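PDB 5GZT: chitinase from Paenibacillus sp. FPU-7, which probably catalyses the random endo-hydrolysis of the beta-1,4 linkages between N-acetylglucosamine units in chitin and chitodextrins. Local coordinates for residues Lys103-Val108 against Leu120-Gln125; Ala135-Gly140 against Gly155-Ser160. All blocks are in the same frame, centred on the assembly; numbering follows the deposited sequence.

Contact 1 (Lys103-Val108 against Leu120-Gln125); sequences KDAVIV and LNIKTQ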
loop_
_atom_site.group_PDB
_atom_site.type_symbol
_atom_site.label_atom_id
_atom_site.label_comp_id
_atom_site.label_asym_id
_atom_site.label_seq_id
_atom_site.Cartn_x
_atom_site.Cartn_y
_atom_site.Cartn_z
ATOM N N LYS B 103 1.299 -14.952 67.938
ATOM C CA LYS B 103 2.621 -15.518 68.120
ATOM C C LYS B 103 2.585 -17.050 67.917
ATOM O O LYS B 103 1.696 -17.709 68.439
ATOM C CB LYS B 103 3.126 -15.210 69.534
ATOM C CG LYS B 103 4.536 -15.707 69.819
ATOM C CD LYS B 103 5.611 -14.847 69.149
ATOM C CE LYS B 103 7.001 -15.493 69.262
ATOM N NZ LYS B 103 7.518 -15.609 70.658
ATOM N N ASP B 104 3.540 -17.577 67.144
ATOM C CA ASP B 104 3.631 -19.040 66.863
ATOM C C ASP B 104 2.386 -19.576 66.204
ATOM O O ASP B 104 2.061 -20.744 66.349
ATOM C CB ASP B 104 3.846 -19.832 68.160
ATOM C CG ASP B 104 5.177 -19.534 68.831
ATOM O OD1 ASP B 104 6.144 -19.264 68.112
ATOM O OD2 ASP B 104 5.249 -19.636 70.090
ATOM N N ALA B 105 1.662 -18.726 65.501
ATOM C CA ALA B 105 0.462 -19.164 64.764
ATOM C C ALA B 105 0.732 -20.450 63.900
ATOM O O ALA B 105 1.824 -20.601 63.350
ATOM C CB ALA B 105 -0.079 -18.049 63.880
ATOM N N VAL B 106 -0.236 -21.373 63.842
ATOM C CA VAL B 106 -0.140 -22.511 62.889
ATOM C C VAL B 106 -1.417 -22.539 62.134
ATOM O O VAL B 106 -2.498 -22.458 62.760
ATOM C CB VAL B 106 -0.019 -23.878 63.639
ATOM C CG1 VAL B 106 -0.043 -25.065 62.651
ATOM C CG2 VAL B 106 1.248 -23.883 64.509
ATOM N N ILE B 107 -1.299 -22.727 60.813
ATOM C CA ILE B 107 -2.440 -22.758 59.952
ATOM C C ILE B 107 -2.337 -24.127 59.254
ATOM O O ILE B 107 -1.336 -24.393 58.565
ATOM C CB ILE B 107 -2.403 -21.689 58.873
ATOM C CG1 ILE B 107 -2.243 -20.272 59.451
ATOM C CG2 ILE B 107 -3.678 -21.777 58.077
ATOM C CD1 ILE B 107 -3.478 -19.705 60.182
ATOM N N VAL B 108 -3.369 -24.965 59.404
ATOM C CA VAL B 108 -3.360 -26.342 58.808
ATOM C C VAL B 108 -4.396 -26.353 57.712
ATOM O O VAL B 108 -5.634 -26.204 58.016
ATOM C CB VAL B 108 -3.711 -27.433 59.819
ATOM C CG1 VAL B 108 -3.477 -28.833 59.183
ATOM C CG2 VAL B 108 -2.976 -27.216 61.149
ATOM N N LEU B 120 0.484 -12.692 55.859
ATOM C CA LEU B 120 1.208 -13.019 57.053
ATOM C C LEU B 120 1.943 -11.810 57.686
ATOM O O LEU B 120 2.812 -11.206 57.036
ATOM C CB LEU B 120 2.227 -14.090 56.707
ATOM C CG LEU B 120 1.667 -15.367 56.016
ATOM C CD1 LEU B 120 2.807 -16.299 55.689
ATOM C CD2 LEU B 120 0.686 -15.988 56.963
ATOM N N ASN B 121 1.623 -11.570 58.975
ATOM C CA ASN B 121 2.147 -10.453 59.757
ATOM C C ASN B 121 2.827 -10.930 60.979
ATOM O O ASN B 121 3.258 -10.097 61.789
ATOM C CB ASN B 121 0.978 -9.505 60.099
ATOM C CG ASN B 121 0.446 -8.775 58.889
ATOM O OD1 ASN B 121 -0.790 -8.741 58.612
ATOM N ND2 ASN B 121 1.313 -8.074 58.241
ATOM N N ILE B 122 3.041 -12.237 61.072
ATOM C CA ILE B 122 3.796 -12.892 62.134
ATOM C C ILE B 122 4.382 -14.210 61.530
ATOM O O ILE B 122 3.861 -14.727 60.567
ATOM C CB ILE B 122 2.861 -13.230 63.361
ATOM C CG1 ILE B 122 3.579 -13.683 64.654
ATOM C CG2 ILE B 122 1.935 -14.383 62.977
ATOM C CD1 ILE B 122 4.606 -12.734 65.259
ATOM N N LYS B 123 5.508 -14.683 62.032
ATOM C CA LYS B 123 6.111 -15.939 61.536
ATOM C C LYS B 123 5.112 -17.076 61.808
ATOM O O LYS B 123 4.688 -17.275 62.972
ATOM C CB LYS B 123 7.455 -16.225 62.212
ATOM C CG LYS B 123 8.099 -17.500 61.663
ATOM C CD LYS B 123 9.431 -17.738 62.314
ATOM C CE LYS B 123 10.125 -18.925 61.715
ATOM N NZ LYS B 123 11.555 -18.990 62.149
ATOM N N THR B 124 4.693 -17.701 60.708
ATOM C CA THR B 124 3.584 -18.633 60.698
ATOM C C THR B 124 4.009 -19.936 60.091
ATOM O O THR B 124 4.736 -19.970 59.075
ATOM C CB THR B 124 2.381 -18.134 59.855
ATOM O OG1 THR B 124 2.785 -17.917 58.497
ATOM C CG2 THR B 124 1.820 -16.868 60.413
ATOM N N GLN B 125 3.541 -21.019 60.685
ATOM C CA GLN B 125 3.745 -22.348 60.081
ATOM C C GLN B 125 2.471 -22.759 59.359
ATOM O O GLN B 125 1.452 -22.934 60.006
ATOM C CB GLN B 125 4.073 -23.359 61.153
ATOM C CG GLN B 125 5.449 -23.136 61.763
ATOM C CD GLN B 125 5.813 -24.192 62.814
ATOM O OE1 GLN B 125 5.271 -24.207 63.936
ATOM N NE2 GLN B 125 6.702 -25.100 62.432
HETATM O O HOH W 1 5.555 -16.622 65.444
HETATM O O HOH W 2 4.213 -22.486 66.094
#

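Contact 2 (Ala135-Gly140 against Gly155-Ser160); sequences AVVNLG and GIAKDS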
loop_
_atom_site.group_PDB
_atom_site.type_symbol
_atom_site.label_atom_id
_atom_site.label_comp_id
_atom_site.label_asym_id
_atom_site.label_seq_id
_atom_site.Cartn_x
_atom_site.Cartn_y
_atom_site.Cartn_z
ATOM N N ALA B 135 0.563 -15.771 48.640
ATOM C CA ALA B 135 0.983 -15.557 50.008
ATOM C C ALA B 135 1.602 -14.120 50.012
ATOM O O ALA B 135 2.560 -13.870 49.287
ATOM C CB ALA B 135 2.044 -16.555 50.457
ATOM N N VAL B 136 1.051 -13.248 50.852
ATOM C CA VAL B 136 1.516 -11.839 51.039
ATOM C C VAL B 136 2.265 -11.865 52.347
ATOM O O VAL B 136 1.692 -12.050 53.431
ATOM C CB VAL B 136 0.369 -10.881 51.066
ATOM C CG1 VAL B 136 0.892 -9.419 51.290
ATOM C CG2 VAL B 136 -0.381 -10.919 49.750
ATOM N N VAL B 137 3.562 -11.885 52.228
ATOM C CA VAL B 137 4.445 -12.056 53.382
ATOM C C VAL B 137 5.019 -10.634 53.721
ATOM O O VAL B 137 5.980 -10.150 53.133
ATOM C CB VAL B 137 5.577 -12.978 53.058
ATOM C CG1 VAL B 137 6.333 -13.321 54.317
ATOM C CG2 VAL B 137 5.054 -14.242 52.337
ATOM N N ASN B 138 4.345 -9.969 54.640
ATOM C CA ASN B 138 4.836 -8.683 55.160
ATOM C C ASN B 138 5.958 -8.919 56.078
ATOM O O ASN B 138 6.331 -10.066 56.354
ATOM C CB ASN B 138 3.682 -7.933 55.826
ATOM C CG ASN B 138 2.596 -7.545 54.860
ATOM O OD1 ASN B 138 2.779 -7.220 53.653
ATOM N ND2 ASN B 138 1.406 -7.501 55.414
ATOM N N LEU B 139 6.605 -7.840 56.563
ATOM C CA LEU B 139 7.808 -7.988 57.343
ATOM C C LEU B 139 7.635 -8.909 58.495
ATOM O O LEU B 139 8.545 -9.677 58.818
ATOM C CB LEU B 139 8.239 -6.622 57.865
ATOM C CG LEU B 139 9.469 -6.523 58.730
ATOM C CD1 LEU B 139 10.658 -6.982 57.914
ATOM C CD2 LEU B 139 9.576 -5.028 59.134
ATOM N N GLY B 140 6.520 -8.806 59.177
ATOM C CA GLY B 140 6.316 -9.655 60.376
ATOM C C GLY B 140 6.195 -11.146 60.048
ATOM O O GLY B 140 6.483 -11.988 60.899
ATOM N N GLY B 155 5.125 -9.456 48.755
ATOM C CA GLY B 155 5.365 -8.739 50.019
ATOM C C GLY B 155 6.806 -8.640 50.284
ATOM O O GLY B 155 7.592 -9.344 49.669
ATOM N N ILE B 156 7.187 -7.759 51.216
ATOM C CA ILE B 156 8.591 -7.433 51.434
ATOM C C ILE B 156 9.453 -8.576 51.910
ATOM O O ILE B 156 10.683 -8.596 51.677
ATOM C CB ILE B 156 8.690 -6.216 52.437
ATOM C CG1 ILE B 156 10.009 -5.495 52.294
ATOM C CG2 ILE B 156 8.499 -6.648 53.892
ATOM C CD1 ILE B 156 10.071 -4.245 53.183
ATOM N N ALA B 157 8.886 -9.542 52.629
ATOM C CA ALA B 157 9.700 -10.634 53.164
ATOM C C ALA B 157 9.508 -11.997 52.360
ATOM O O ALA B 157 9.810 -13.102 52.894
ATOM C CB ALA B 157 9.399 -10.821 54.642
ATOM N N LYS B 158 9.016 -11.882 51.137
ATOM C CA LYS B 158 8.806 -12.990 50.163
ATOM C C LYS B 158 9.864 -14.021 50.201
ATOM O O LYS B 158 9.543 -15.212 50.231
ATOM C CB LYS B 158 8.987 -12.498 48.739
ATOM C CG LYS B 158 7.834 -11.875 48.122
ATOM C CD LYS B 158 8.011 -11.711 46.621
ATOM C CE LYS B 158 9.376 -11.257 46.201
ATOM N NZ LYS B 158 9.208 -10.821 44.807
ATOM N N ASP B 159 11.116 -13.542 50.091
ATOM C CA ASP B 159 12.280 -14.385 49.853
ATOM C C ASP B 159 12.780 -15.108 51.070
ATOM O O ASP B 159 13.675 -16.004 50.971
ATOM C CB ASP B 159 13.468 -13.579 49.293
ATOM C CG ASP B 159 13.229 -13.020 47.947
ATOM O OD1 ASP B 159 12.534 -13.627 47.114
ATOM O OD2 ASP B 159 13.786 -11.939 47.695
ATOM N N SER B 160 12.221 -14.743 52.216
ATOM C CA SER B 160 12.518 -15.437 53.463
ATOM C C SER B 160 11.718 -16.711 53.769
ATOM O O SER B 160 11.991 -17.390 54.785
ATOM C CB SER B 160 12.273 -14.466 54.642
ATOM O OG SER B 160 10.855 -14.326 54.940
#

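Contact 1 (Lys103-Val108 against Leu120-Gln125)
Two backbone hydrogen bonds join Ala105 and Ile107 to Gln125. Gln125 N donates to Ala105 O at 3.2 Å. Ile107 N donates to Gln125 O at 2.9 Å. Gln125 thus uses both its N-H and its C=O on the residues flanking Val106, which is its parallel bridge partner. Val106 CA also approaches Gln125 O at 3.3 Å, a CA-H...O contact.

Two waters extend the polar contact on the side of Asp104. One accepts from Asp104 N and donates to Lys123 O, where the two backbones are too far apart for a direct bond. The other donates to Asp104 O and to Gln125 OE1. Near this second water a methyl of Val106, CG2, lies beside the amide oxygen of Gln125, OE1, at 4.1 Å, and the two side chains cross obliquely.

The apolar contacts are looser. Ala105 CB lies 4.1 Å from Thr124 CG2 and 4.3 Å from Ile122 CG2. Ile122 CG1 is anti to its backbone N (chi1 -169°) and rests 4.0 Å from Lys103 CA. Val98 of strand 92-98 touches Ala105, Ile122 and Thr124.

Val106 also bonds through its backbone to Pro84 and Leu86, so strand 106-109 is held on both edges. Such in-register stacking of successive turns in parallel sheets is characteristic of a beta-helix (solenoid).

Contact 2 (Ala135-Gly140 against Gly155-Ser160)
Val137 O accepts a hydrogen bond from Ala157 N at 3.0 Å, which ties the end of strand 131-137 to a type I beta turn running from Gly155 to Lys158. This is a corner between neighbouring coils of a parallel beta-helix, where both segments leave their strands. Gly155 CA adds a long, bent CA-H...O contact to Val137 O. Gly155 passes close to that oxygen with a positive phi (98°).

Among the side chains, Val137 CG1 is anti to its backbone N (chi1 -170°) and sits 4.0 Å from Ala157 CB. Ala157 CB also meets Asn138 O at 3.6 Å. Ile156 CG2 lies between its own backbone N and carbonyl carbon. From there Ile156 CG2 packs against the start of the 3-10 segment, 3.5 Å from Leu139 N and 4.0 Å from Leu139 CB. Outside the two segments, Lys142 touches Ala157, and Val161 touches Val137.

Within the turn, Ala157 O is gripped twice by the residue three positions on: it accepts from Ser160 N at 3.0 Å and from Ser160 OG at 2.6 Å, the hydroxyl lying in the carbonyl plane.

Following the chain from the N terminus, contact 1 comes first. Strand 106-109 leads to strand 114-120, and the chain winds round one coil, so that 120-125 comes to lie beside 103-108 and closes a loop. Contact 2 opens later: strand 131-137 and the corner after it are met by 155-160 once strand 152-154 has passed. The two loops follow in series and neither encloses the other. Their centres are about 12 Å apart. They touch through probable backbone hydrogen bonds, Leu120 N to Val136 O and Asn138 N to Leu120 O. Contact 1 joins strands of the nine-stranded sheet, while contact 2 ties corners that follow strands of the eight-stranded sheet.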